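Local coordinates for histidine triad (HIT) protein (Clostridium difficile, PDB 4EGU) that binds zinc and guanosine monophosphate and, as a histidine triad family member, probably acts as a nucleotide hydrolase or transferase, at the interface of chains A and B. Numbering follows the deposited sequence. Chains: chain A/B, histidine triad (HIT) protein.

Contact 1: the interface of chains A and B. Residues chain A 55, 57, 60; chain B 68, 71-72.
A:Asp57, at the start of the 3-10 helix 57-59, meets B:Val68 on helix 61-77 of the partner chain. This is a water-bridged part of the two-fold interface between the two HIT protein copies. The two side chains cross at about a right angle. The carboxylate lies against the CG1 methyl of B:Val68, with A:Asp57 OD1 3.7 Å from that carbon. B:Val68 holds CG1 anti to its backbone N (chi1 167°), which sends CG1 to the carboxylate and turns CG2 mainly toward A:Met60. A:Met60 reaches that methyl with the base of its chain, CB lying 3.9 Å from B:Val68 CG2. Its chain then bends at chi2 and chi3 (62° and 70°) and brings the terminal methyl CE to 3.5 Å from B:Asn71 ND2.

Polar contact in this patch runs through two waters. Water 1 links A:Asp57 OD1, at 2.7 Å, to the backbone carbonyl B:Val68 O on the helix. Water 2 lies 2.7 Å from the backbone carbonyl A:Ile55 O. It also meets A:Asp57 OD1 and the side-chain amide of B:Asn71, whose ND2 lies 3.0 Å from water 2. One carboxylate oxygen therefore serves both waters, which should fix the rotation of the A:Asp57 group. The amine of B:Lys72, which would carry the opposite charge, makes no salt bridge here; it may still favour the carboxylate at longer range. B:Lys72 NZ is 5.2 Å from A:Asp57 OD2.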
loop_
_atom_site.group_PDB
_atom_site.type_symbol
_atom_site.label_atom_id
_atom_site.label_comp_id
_atom_site.label_asym_id
_atom_site.label_seq_id
_atom_site.Cartn_x
_atom_site.Cartn_y
_atom_site.Cartn_z
ATOM N N ILE A 55 1.827 11.998 -7.762
ATOM C CA ILE A 55 2.953 11.380 -8.457
ATOM C C ILE A 55 2.550 11.171 -9.925
ATOM O O ILE A 55 1.603 10.444 -10.189
ATOM C CB ILE A 55 3.330 10.020 -7.853
ATOM C CG1 ILE A 55 3.608 10.086 -6.356
ATOM C CG2 ILE A 55 4.559 9.482 -8.581
ATOM C CD1 ILE A 55 3.776 8.715 -5.792
ATOM N N ASP A 57 2.411 9.511 -13.564
ATOM C CA ASP A 57 2.579 8.113 -13.938
ATOM C C ASP A 57 4.039 7.772 -14.199
ATOM O O ASP A 57 4.501 6.719 -13.775
ATOM C CB ASP A 57 1.764 7.754 -15.170
ATOM C CG ASP A 57 0.263 7.780 -14.935
ATOM O OD1 ASP A 57 -0.184 7.804 -13.772
ATOM O OD2 ASP A 57 -0.467 7.751 -15.943
ATOM N N MET A 60 6.130 6.820 -11.132
ATOM C CA MET A 60 5.570 5.884 -10.165
ATOM C C MET A 60 6.565 4.824 -9.731
ATOM O O MET A 60 6.327 4.144 -8.760
ATOM C CB MET A 60 4.290 5.235 -10.712
ATOM C CG MET A 60 3.357 4.699 -9.622
ATOM S SD MET A 60 2.715 5.933 -8.502
ATOM C CE MET A 60 1.599 6.810 -9.577
ATOM N N VAL B 68 -0.419 3.156 -10.662
ATOM C CA VAL B 68 -0.939 3.941 -11.775
ATOM C C VAL B 68 -2.439 3.661 -11.954
ATOM O O VAL B 68 -3.246 4.587 -12.144
ATOM C CB VAL B 68 -0.158 3.617 -13.069
ATOM C CG1 VAL B 68 -0.855 4.171 -14.285
ATOM C CG2 VAL B 68 1.276 4.131 -12.969
ATOM N N ASN B 71 -4.641 5.261 -9.209
ATOM C CA ASN B 71 -4.878 6.678 -9.463
ATOM C C ASN B 71 -5.894 6.889 -10.567
ATOM O O ASN B 71 -6.730 7.798 -10.474
ATOM C CB ASN B 71 -3.581 7.427 -9.765
ATOM C CG ASN B 71 -2.780 7.740 -8.524
ATOM O OD1 ASN B 71 -3.244 7.561 -7.393
ATOM N ND2 ASN B 71 -1.553 8.201 -8.725
ATOM N N LYS B 72 -5.839 6.057 -11.605
ATOM C CA LYS B 72 -6.837 6.148 -12.684
ATOM C C LYS B 72 -8.243 5.894 -12.152
ATOM O O LYS B 72 -9.189 6.573 -12.549
ATOM C CB LYS B 72 -6.544 5.166 -13.813
ATOM C CG LYS B 72 -5.357 5.547 -14.664
ATOM C CD LYS B 72 -5.079 4.508 -15.732
ATOM C CE LYS B 72 -3.919 4.954 -16.599
ATOM N NZ LYS B 72 -3.742 4.144 -17.815
HETATM O O HOH W 1 -2.729 7.189 -13.114
HETATM O O HOH W 2 -0.446 9.141 -11.339
#

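Contact 2: the interface of chains A and B. Residues chain A 52-53, 90; chain B 70-71, 80-81, 83-84, 86.
A:Cys90 and B:Phe84 form an antiparallel beta bridge between the 84-90 strands of the two chains, joining their sheets across the two-fold axis. This mode of pairing is typical of HIT protein dimers. Each residue donates its backbone N-H to the other's carbonyl oxygen. A:Cys90 N bonds to B:Phe84 O at 2.8 Å, and the return bond from B:Phe84 N to A:Cys90 O has the same length.

B:Phe84 CG sits between the backbone N and carbonyl carbon (chi1 59°). This turns one face of the ring to A:Cys90, whose CB lies over the ring centre at 3.9 Å in a CH-pi contact. The thiol sulfur sits near CE1 and CZ. A:Ile53 comes to the ring edge instead: its CG2 methyl lies in the ring plane, 3.7 Å from B:Phe84 CE1. Its other branch carries CD1 to the backbone carbonyl of B:Asp80 and the amide of B:Gln81. That amide is held within chain B by a nearly straight bond from NE2 to B:Asp80 OD2 (174° at H).

A:Leu52 adds a polar link. Its backbone O accepts a bond from B:Asn71 ND2 at 3.1 Å, with the donor well above the carbonyl plane. The other end of that amide rests on aliphatic carbon: B:Asn71 OD1 is 3.5 Å from A:Leu52 CG and 3.6 Å from A:Ile53 CG2.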
loop_
_atom_site.group_PDB
_atom_site.type_symbol
_atom_site.label_atom_id
_atom_site.label_comp_id
_atom_site.label_asym_id
_atom_site.label_seq_id
_atom_site.Cartn_x
_atom_site.Cartn_y
_atom_site.Cartn_z
ATOM N N LEU A 52 -0.099 10.338 -3.045
ATOM C CA LEU A 52 -0.044 9.399 -4.149
ATOM C C LEU A 52 -0.591 9.976 -5.459
ATOM O O LEU A 52 -0.049 9.724 -6.535
ATOM C CB LEU A 52 -0.800 8.120 -3.749
ATOM C CG LEU A 52 -0.920 7.049 -4.806
ATOM C CD1 LEU A 52 0.415 6.557 -5.282
ATOM C CD2 LEU A 52 -1.745 5.903 -4.242
ATOM N N ILE A 53 -1.677 10.742 -5.386
ATOM C CA ILE A 53 -2.260 11.282 -6.619
ATOM C C ILE A 53 -1.418 12.370 -7.255
ATOM O O ILE A 53 -1.689 12.745 -8.402
ATOM C CB ILE A 53 -3.711 11.762 -6.455
ATOM C CG1 ILE A 53 -3.831 12.949 -5.504
ATOM C CG2 ILE A 53 -4.571 10.637 -6.036
ATOM C CD1 ILE A 53 -5.253 13.536 -5.491
ATOM N N CYS A 90 -4.233 8.635 1.470
ATOM C CA CYS A 90 -4.201 9.681 0.461
ATOM C C CYS A 90 -5.346 10.666 0.668
ATOM O O CYS A 90 -6.508 10.337 0.500
ATOM C CB CYS A 90 -4.287 9.067 -0.937
ATOM S SG CYS A 90 -4.065 10.300 -2.260
ATOM N N ILE B 70 -4.563 2.452 -9.615
ATOM C CA ILE B 70 -5.281 3.016 -8.483
ATOM C C ILE B 70 -5.616 4.491 -8.744
ATOM O O ILE B 70 -6.751 4.928 -8.534
ATOM C CB ILE B 70 -4.464 2.861 -7.175
ATOM C CG1 ILE B 70 -4.417 1.390 -6.765
ATOM C CG2 ILE B 70 -5.026 3.750 -6.078
ATOM C CD1 ILE B 70 -3.434 1.113 -5.622
ATOM N N ASN B 71 -4.641 5.261 -9.209
ATOM C CA ASN B 71 -4.878 6.678 -9.463
ATOM C C ASN B 71 -5.894 6.889 -10.567
ATOM O O ASN B 71 -6.730 7.798 -10.474
ATOM C CB ASN B 71 -3.581 7.427 -9.765
ATOM C CG ASN B 71 -2.780 7.740 -8.524
ATOM O OD1 ASN B 71 -3.244 7.561 -7.393
ATOM N ND2 ASN B 71 -1.553 8.201 -8.725
ATOM N N ASP B 80 -10.714 10.885 -5.895
ATOM C CA ASP B 80 -9.334 11.327 -5.749
ATOM C C ASP B 80 -9.202 12.555 -4.832
ATOM O O ASP B 80 -8.249 12.646 -4.064
ATOM C CB ASP B 80 -8.685 11.597 -7.112
ATOM C CG ASP B 80 -9.411 12.648 -7.936
ATOM O OD1 ASP B 80 -10.640 12.548 -8.084
ATOM O OD2 ASP B 80 -8.732 13.559 -8.461
ATOM N N GLN B 81 -10.144 13.500 -4.932
ATOM C CA GLN B 81 -10.070 14.726 -4.148
ATOM C C GLN B 81 -10.619 14.567 -2.737
ATOM O O GLN B 81 -10.159 15.231 -1.814
ATOM C CB GLN B 81 -10.755 15.874 -4.891
ATOM C CG GLN B 81 -10.114 16.165 -6.242
ATOM C CD GLN B 81 -8.649 16.559 -6.116
ATOM O OE1 GLN B 81 -8.305 17.466 -5.360
ATOM N NE2 GLN B 81 -7.789 15.863 -6.843
ATOM N N GLY B 83 -10.463 11.579 -1.077
ATOM C CA GLY B 83 -9.355 10.821 -0.519
ATOM C C GLY B 83 -9.654 9.343 -0.389
ATOM O O GLY B 83 -10.796 8.902 -0.469
ATOM N N PHE B 84 -8.604 8.563 -0.154
ATOM C CA PHE B 84 -8.734 7.122 -0.156
ATOM C C PHE B 84 -7.550 6.502 0.569
ATOM O O PHE B 84 -6.552 7.172 0.812
ATOM C CB PHE B 84 -8.882 6.574 -1.583
ATOM C CG PHE B 84 -7.732 6.895 -2.499
ATOM C CD1 PHE B 84 -7.718 8.077 -3.255
ATOM C CD2 PHE B 84 -6.663 6.019 -2.645
ATOM C CE1 PHE B 84 -6.679 8.348 -4.109
ATOM C CE2 PHE B 84 -5.630 6.294 -3.511
ATOM C CZ PHE B 84 -5.621 7.459 -4.233
ATOM N N VAL B 86 -5.015 2.906 0.672
ATOM C CA VAL B 86 -4.497 1.752 -0.068
ATOM C C VAL B 86 -3.853 0.806 0.954
ATOM O O VAL B 86 -3.014 1.237 1.748
ATOM C CB VAL B 86 -3.442 2.217 -1.082
ATOM C CG1 VAL B 86 -2.822 1.040 -1.794
ATOM C CG2 VAL B 86 -4.048 3.210 -2.064
#

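Contact 1 and contact 2 are neighbouring patches of one two-fold interface, their centres about 9 Å apart. B:Asn71 on helix 61-77 belongs to both: its amide nitrogen joins the water network of contact 1 to the direct bond of contact 2. Chain A supplies the 3-10 helices 52-54 and 57-59, and strand 84-90 adds A:Cys90 to contact 2. The interface combines a water-bridged helix contact with a direct strand pairing, and symmetry repeats both. The centre of contact 1 is about 14 Å from A:His102, and that of contact 2 about 15 Å from B:His102. Both patches probably support the dimer rather than take part in catalysis.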